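Local atomic coordinates of ornithine decarboxylase (Entamoeba histolytica, PDB entry 4AIB), a protein that probably catalyses the pyridoxal 5'-phosphate-dependent decarboxylation of L-ornithine to putrescine, the entry step of polyamine synthesis, as a homodimer. Residues A[283-295]-A[319-331]. Sequence-based numbering, arbitrary orientation.
Sequences GKKQIEYTSGDGL and NENTKMYESIIYG
Tyr330 reaches across to Glu288 on the neighbouring strand and donates a hydrogen bond from its hydroxyl to the carboxylate, OH to OE1 2.8 Å. The oxygen is met from above the carboxylate plane; the carboxylate sits at the edge of the ring, its plane turned 85° to it, and Tyr330 CE2 lies 3.7 Å from Glu288 CB. Glu288 OE1 is gripped a second time by a salt bridge from Arg277, on strand 267-281, which flanks 284-291 on its other side. On the opposite face of the sheet the Tyr289 ring turns its edge to Ser327, CE2 to OG 3.5 Å, while its own hydroxyl takes the backbone N-H of Met348. Near the start of strand 324-330, Tyr325 lies among aliphatic chains: with CG beside its backbone N (chi1 -58°), the ring receives Ile287 CD1 obliquely, 3.7 Å from CD2, and has Lys284 CE at its edge, the lysine crossing at about a right angle. Between these two layers of side chains, strands 284-291 and 324-330 run parallel, their axes 24° apart, joined by a ladder in which Tyr289 N binds Ile328 O at 2.8 Å and Tyr289 O accepts Tyr330 N. This is a parallel pair within the otherwise largely antiparallel beta domain that accompanies the TIM-barrel domain in class-II ornithine decarboxylases.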
loop_
_atom_site.group_PDB
_atom_site.type_symbol
_atom_site.label_atom_id
_atom_site.label_comp_id
_atom_site.label_asym_id
_atom_site.label_seq_id
_atom_site.Cartn_x
_atom_site.Cartn_y
_atom_site.Cartn_z
ATOM N N GLY A 283 18.780 -27.967 13.502
ATOM C CA GLY A 283 19.833 -28.038 14.510
ATOM C C GLY A 283 20.065 -26.784 15.335
ATOM O O GLY A 283 20.596 -26.866 16.442
ATOM N N LYS A 284 19.676 -25.624 14.806
ATOM C CA LYS A 284 19.897 -24.363 15.516
ATOM C C LYS A 284 18.670 -23.454 15.520
ATOM O O LYS A 284 18.003 -23.284 14.499
ATOM C CB LYS A 284 21.111 -23.621 14.942
ATOM C CG LYS A 284 22.087 -23.086 15.988
ATOM C CD LYS A 284 21.512 -21.932 16.801
ATOM C CE LYS A 284 22.469 -21.472 17.890
ATOM N NZ LYS A 284 23.625 -20.710 17.341
ATOM N N LYS A 285 18.398 -22.862 16.680
ATOM C CA LYS A 285 17.212 -22.034 16.893
ATOM C C LYS A 285 17.254 -20.679 16.189
ATOM O O LYS A 285 18.230 -19.932 16.299
ATOM C CB LYS A 285 16.936 -21.856 18.395
ATOM C CG LYS A 285 18.125 -21.378 19.222
ATOM C CD LYS A 285 18.033 -21.834 20.672
ATOM C CE LYS A 285 17.111 -20.952 21.502
ATOM N NZ LYS A 285 16.965 -21.463 22.893
ATOM N N GLN A 286 16.187 -20.390 15.448
ATOM C CA GLN A 286 15.930 -19.050 14.930
ATOM C C GLN A 286 14.784 -18.442 15.734
ATOM O O GLN A 286 13.889 -19.160 16.187
ATOM C CB GLN A 286 15.607 -19.075 13.429
ATOM C CG GLN A 286 14.491 -20.027 13.010
ATOM C CD GLN A 286 13.970 -19.758 11.607
ATOM O OE1 GLN A 286 14.663 -19.184 10.766
ATOM N NE2 GLN A 286 12.737 -20.182 11.349
ATOM N N ILE A 287 14.821 -17.127 15.929
ATOM C CA ILE A 287 13.814 -16.456 16.751
ATOM C C ILE A 287 13.003 -15.447 15.939
ATOM O O ILE A 287 13.552 -14.487 15.395
ATOM C CB ILE A 287 14.431 -15.776 17.996
ATOM C CG1 ILE A 287 15.465 -16.694 18.662
ATOM C CG2 ILE A 287 13.334 -15.403 18.987
ATOM C CD1 ILE A 287 16.339 -16.016 19.697
ATOM N N GLU A 288 11.695 -15.680 15.867
ATOM C CA GLU A 288 10.777 -14.796 15.152
ATOM C C GLU A 288 10.275 -13.673 16.053
ATOM O O GLU A 288 9.921 -13.903 17.210
ATOM C CB GLU A 288 9.593 -15.588 14.590
ATOM C CG GLU A 288 9.925 -16.422 13.361
ATOM C CD GLU A 288 8.852 -17.446 13.033
ATOM O OE1 GLU A 288 7.658 -17.077 13.012
ATOM O OE2 GLU A 288 9.202 -18.620 12.786
ATOM N N TYR A 289 10.250 -12.458 15.513
ATOM C CA TYR A 289 9.787 -11.292 16.258
ATOM C C TYR A 289 8.671 -10.563 15.523
ATOM O O TYR A 289 8.591 -10.601 14.294
ATOM C CB TYR A 289 10.949 -10.336 16.537
ATOM C CG TYR A 289 12.001 -10.902 17.464
ATOM C CD1 TYR A 289 11.846 -10.838 18.849
ATOM C CD2 TYR A 289 13.154 -11.499 16.958
ATOM C CE1 TYR A 289 12.807 -11.356 19.701
ATOM C CE2 TYR A 289 14.122 -12.020 17.802
ATOM C CZ TYR A 289 13.944 -11.944 19.172
ATOM O OH TYR A 289 14.903 -12.460 20.014
ATOM N N THR A 290 7.805 -9.909 16.288
ATOM C CA THR A 290 6.727 -9.120 15.713
ATOM C C THR A 290 6.888 -7.661 16.127
ATOM O O THR A 290 6.693 -7.296 17.290
ATOM C CB THR A 290 5.344 -9.682 16.095
ATOM O OG1 THR A 290 5.311 -11.082 15.793
ATOM C CG2 THR A 290 4.239 -8.980 15.315
ATOM N N SER A 291 7.268 -6.845 15.150
ATOM C CA SER A 291 7.566 -5.437 15.363
ATOM C C SER A 291 6.324 -4.571 15.181
ATOM O O SER A 291 5.448 -4.897 14.382
ATOM C CB SER A 291 8.657 -4.994 14.396
ATOM O OG SER A 291 8.892 -3.610 14.511
ATOM N N GLY A 292 6.274 -3.458 15.912
ATOM C CA GLY A 292 5.102 -2.579 15.964
ATOM C C GLY A 292 4.491 -2.153 14.639
ATOM O O GLY A 292 4.710 -1.029 14.182
ATOM N N ASP A 293 3.718 -3.064 14.044
ATOM C CA ASP A 293 2.974 -2.845 12.795
ATOM C C ASP A 293 2.095 -4.055 12.459
ATOM O O ASP A 293 2.180 -5.096 13.117
ATOM C CB ASP A 293 3.911 -2.530 11.618
ATOM C CG ASP A 293 3.860 -1.065 11.195
ATOM O OD1 ASP A 293 3.114 -0.273 11.813
ATOM O OD2 ASP A 293 4.571 -0.706 10.231
ATOM N N GLY A 294 1.256 -3.907 11.435
ATOM C CA GLY A 294 0.356 -4.972 10.991
ATOM C C GLY A 294 1.065 -6.089 10.245
ATOM O O GLY A 294 2.001 -5.840 9.482
ATOM N N LEU A 295 0.596 -7.319 10.455
ATOM C CA LEU A 295 1.227 -8.524 9.898
ATOM C C LEU A 295 1.074 -8.698 8.378
ATOM O O LEU A 295 1.612 -9.652 7.804
ATOM C CB LEU A 295 0.767 -9.788 10.658
ATOM C CG LEU A 295 -0.675 -10.336 10.704
ATOM C CD1 LEU A 295 -1.700 -9.309 11.176
ATOM C CD2 LEU A 295 -1.112 -10.968 9.386
ATOM N N ASN A 319 27.978 -7.299 23.685
ATOM C CA ASN A 319 29.257 -7.614 24.321
ATOM C C ASN A 319 30.004 -8.722 23.574
ATOM O O ASN A 319 30.415 -9.724 24.168
ATOM C CB ASN A 319 29.077 -7.960 25.810
ATOM C CG ASN A 319 27.816 -8.758 26.085
ATOM O OD1 ASN A 319 26.706 -8.231 26.015
ATOM N ND2 ASN A 319 27.983 -10.032 26.422
ATOM N N GLU A 320 30.180 -8.508 22.268
ATOM C CA GLU A 320 30.741 -9.496 21.334
ATOM C C GLU A 320 29.990 -10.832 21.394
ATOM O O GLU A 320 29.093 -11.078 20.584
ATOM C CB GLU A 320 32.256 -9.675 21.539
ATOM C CG GLU A 320 32.960 -10.490 20.457
ATOM C CD GLU A 320 33.248 -9.701 19.188
ATOM O OE1 GLU A 320 32.323 -9.067 18.637
ATOM O OE2 GLU A 320 34.409 -9.731 18.729
ATOM N N ASN A 321 30.355 -11.678 22.355
ATOM C CA ASN A 321 29.675 -12.951 22.574
ATOM C C ASN A 321 28.379 -12.769 23.367
ATOM O O ASN A 321 28.288 -13.149 24.538
ATOM C CB ASN A 321 30.608 -13.951 23.269
ATOM C CG ASN A 321 31.783 -14.359 22.396
ATOM O OD1 ASN A 321 32.446 -13.517 21.787
ATOM N ND2 ASN A 321 32.054 -15.658 22.342
ATOM N N THR A 322 27.382 -12.175 22.713
ATOM C CA THR A 322 26.073 -11.942 23.320
ATOM C C THR A 322 25.045 -12.921 22.754
ATOM O O THR A 322 23.842 -12.658 22.796
ATOM C CB THR A 322 25.584 -10.496 23.082
ATOM O OG1 THR A 322 26.707 -9.616 22.991
ATOM C CG2 THR A 322 24.665 -10.036 24.214
ATOM N N LYS A 323 25.539 -14.045 22.230
ATOM C CA LYS A 323 24.714 -15.103 21.629
ATOM C C LYS A 323 23.795 -14.574 20.524
ATOM O O LYS A 323 22.606 -14.333 20.749
ATOM C CB LYS A 323 23.913 -15.876 22.692
ATOM C CG LYS A 323 24.750 -16.613 23.734
ATOM C CD LYS A 323 25.022 -15.765 24.973
ATOM C CE LYS A 323 23.787 -15.630 25.854
ATOM N NZ LYS A 323 24.008 -14.685 26.984
ATOM N N MET A 324 24.359 -14.388 19.334
ATOM C CA MET A 324 23.601 -13.907 18.185
ATOM C C MET A 324 22.832 -15.029 17.491
ATOM O O MET A 324 23.397 -16.076 17.168
ATOM C CB MET A 324 24.521 -13.198 17.190
ATOM C CG MET A 324 24.449 -11.679 17.238
ATOM S SD MET A 324 24.977 -10.944 18.795
ATOM C CE MET A 324 24.783 -9.208 18.400
ATOM N N TYR A 325 21.540 -14.794 17.270
ATOM C CA TYR A 325 20.673 -15.749 16.583
ATOM C C TYR A 325 20.092 -15.136 15.311
ATOM O O TYR A 325 19.848 -13.928 15.255
ATOM C CB TYR A 325 19.533 -16.200 17.503
ATOM C CG TYR A 325 19.984 -16.834 18.802
ATOM C CD1 TYR A 325 20.400 -18.166 18.843
ATOM C CD2 TYR A 325 19.982 -16.107 19.992
ATOM C CE1 TYR A 325 20.812 -18.751 20.031
ATOM C CE2 TYR A 325 20.389 -16.686 21.186
ATOM C CZ TYR A 325 20.804 -18.006 21.199
ATOM O OH TYR A 325 21.210 -18.584 22.379
ATOM N N GLU A 326 19.876 -15.970 14.294
ATOM C CA GLU A 326 19.244 -15.528 13.052
ATOM C C GLU A 326 17.779 -15.191 13.316
ATOM O O GLU A 326 16.954 -16.080 13.535
ATOM C CB GLU A 326 19.369 -16.597 11.960
ATOM C CG GLU A 326 18.776 -16.189 10.617
ATOM C CD GLU A 326 18.801 -17.303 9.584
ATOM O OE1 GLU A 326 18.824 -18.492 9.970
ATOM O OE2 GLU A 326 18.793 -16.986 8.375
ATOM N N SER A 327 17.469 -13.897 13.300
ATOM C CA SER A 327 16.142 -13.417 13.664
ATOM C C SER A 327 15.322 -12.977 12.457
ATOM O O SER A 327 15.834 -12.296 11.563
ATOM C CB SER A 327 16.251 -12.275 14.678
ATOM O OG SER A 327 16.959 -12.689 15.836
ATOM N N ILE A 328 14.054 -13.383 12.445
ATOM C CA ILE A 328 13.087 -12.986 11.423
ATOM C C ILE A 328 12.120 -11.975 12.034
ATOM O O ILE A 328 11.393 -12.292 12.976
ATOM C CB ILE A 328 12.280 -14.199 10.889
ATOM C CG1 ILE A 328 13.206 -15.303 10.345
ATOM C CG2 ILE A 328 11.243 -13.759 9.857
ATOM C CD1 ILE A 328 13.747 -15.075 8.946
ATOM N N ILE A 329 12.115 -10.759 11.496
ATOM C CA ILE A 329 11.260 -9.697 12.024
ATOM C C ILE A 329 10.053 -9.473 11.116
ATOM O O ILE A 329 10.196 -9.264 9.910
ATOM C CB ILE A 329 12.039 -8.379 12.231
ATOM C CG1 ILE A 329 13.383 -8.651 12.913
ATOM C CG2 ILE A 329 11.221 -7.402 13.066
ATOM C CD1 ILE A 329 14.442 -7.610 12.626
ATOM N N TYR A 330 8.864 -9.531 11.709
ATOM C CA TYR A 330 7.619 -9.336 10.973
ATOM C C TYR A 330 7.093 -7.914 11.132
ATOM O O TYR A 330 7.351 -7.256 12.143
ATOM C CB TYR A 330 6.559 -10.345 11.423
ATOM C CG TYR A 330 6.942 -11.792 11.197
ATOM C CD1 TYR A 330 7.142 -12.287 9.909
ATOM C CD2 TYR A 330 7.094 -12.669 12.269
ATOM C CE1 TYR A 330 7.490 -13.610 9.693
ATOM C CE2 TYR A 330 7.442 -13.996 12.063
ATOM C CZ TYR A 330 7.638 -14.459 10.774
ATOM O OH TYR A 330 7.982 -15.773 10.557
ATOM N N GLY A 331 6.358 -7.450 10.124
ATOM C CA GLY A 331 5.744 -6.125 10.150
ATOM C C GLY A 331 4.610 -6.039 11.153
ATOM O O GLY A 331 3.934 -7.033 11.427
#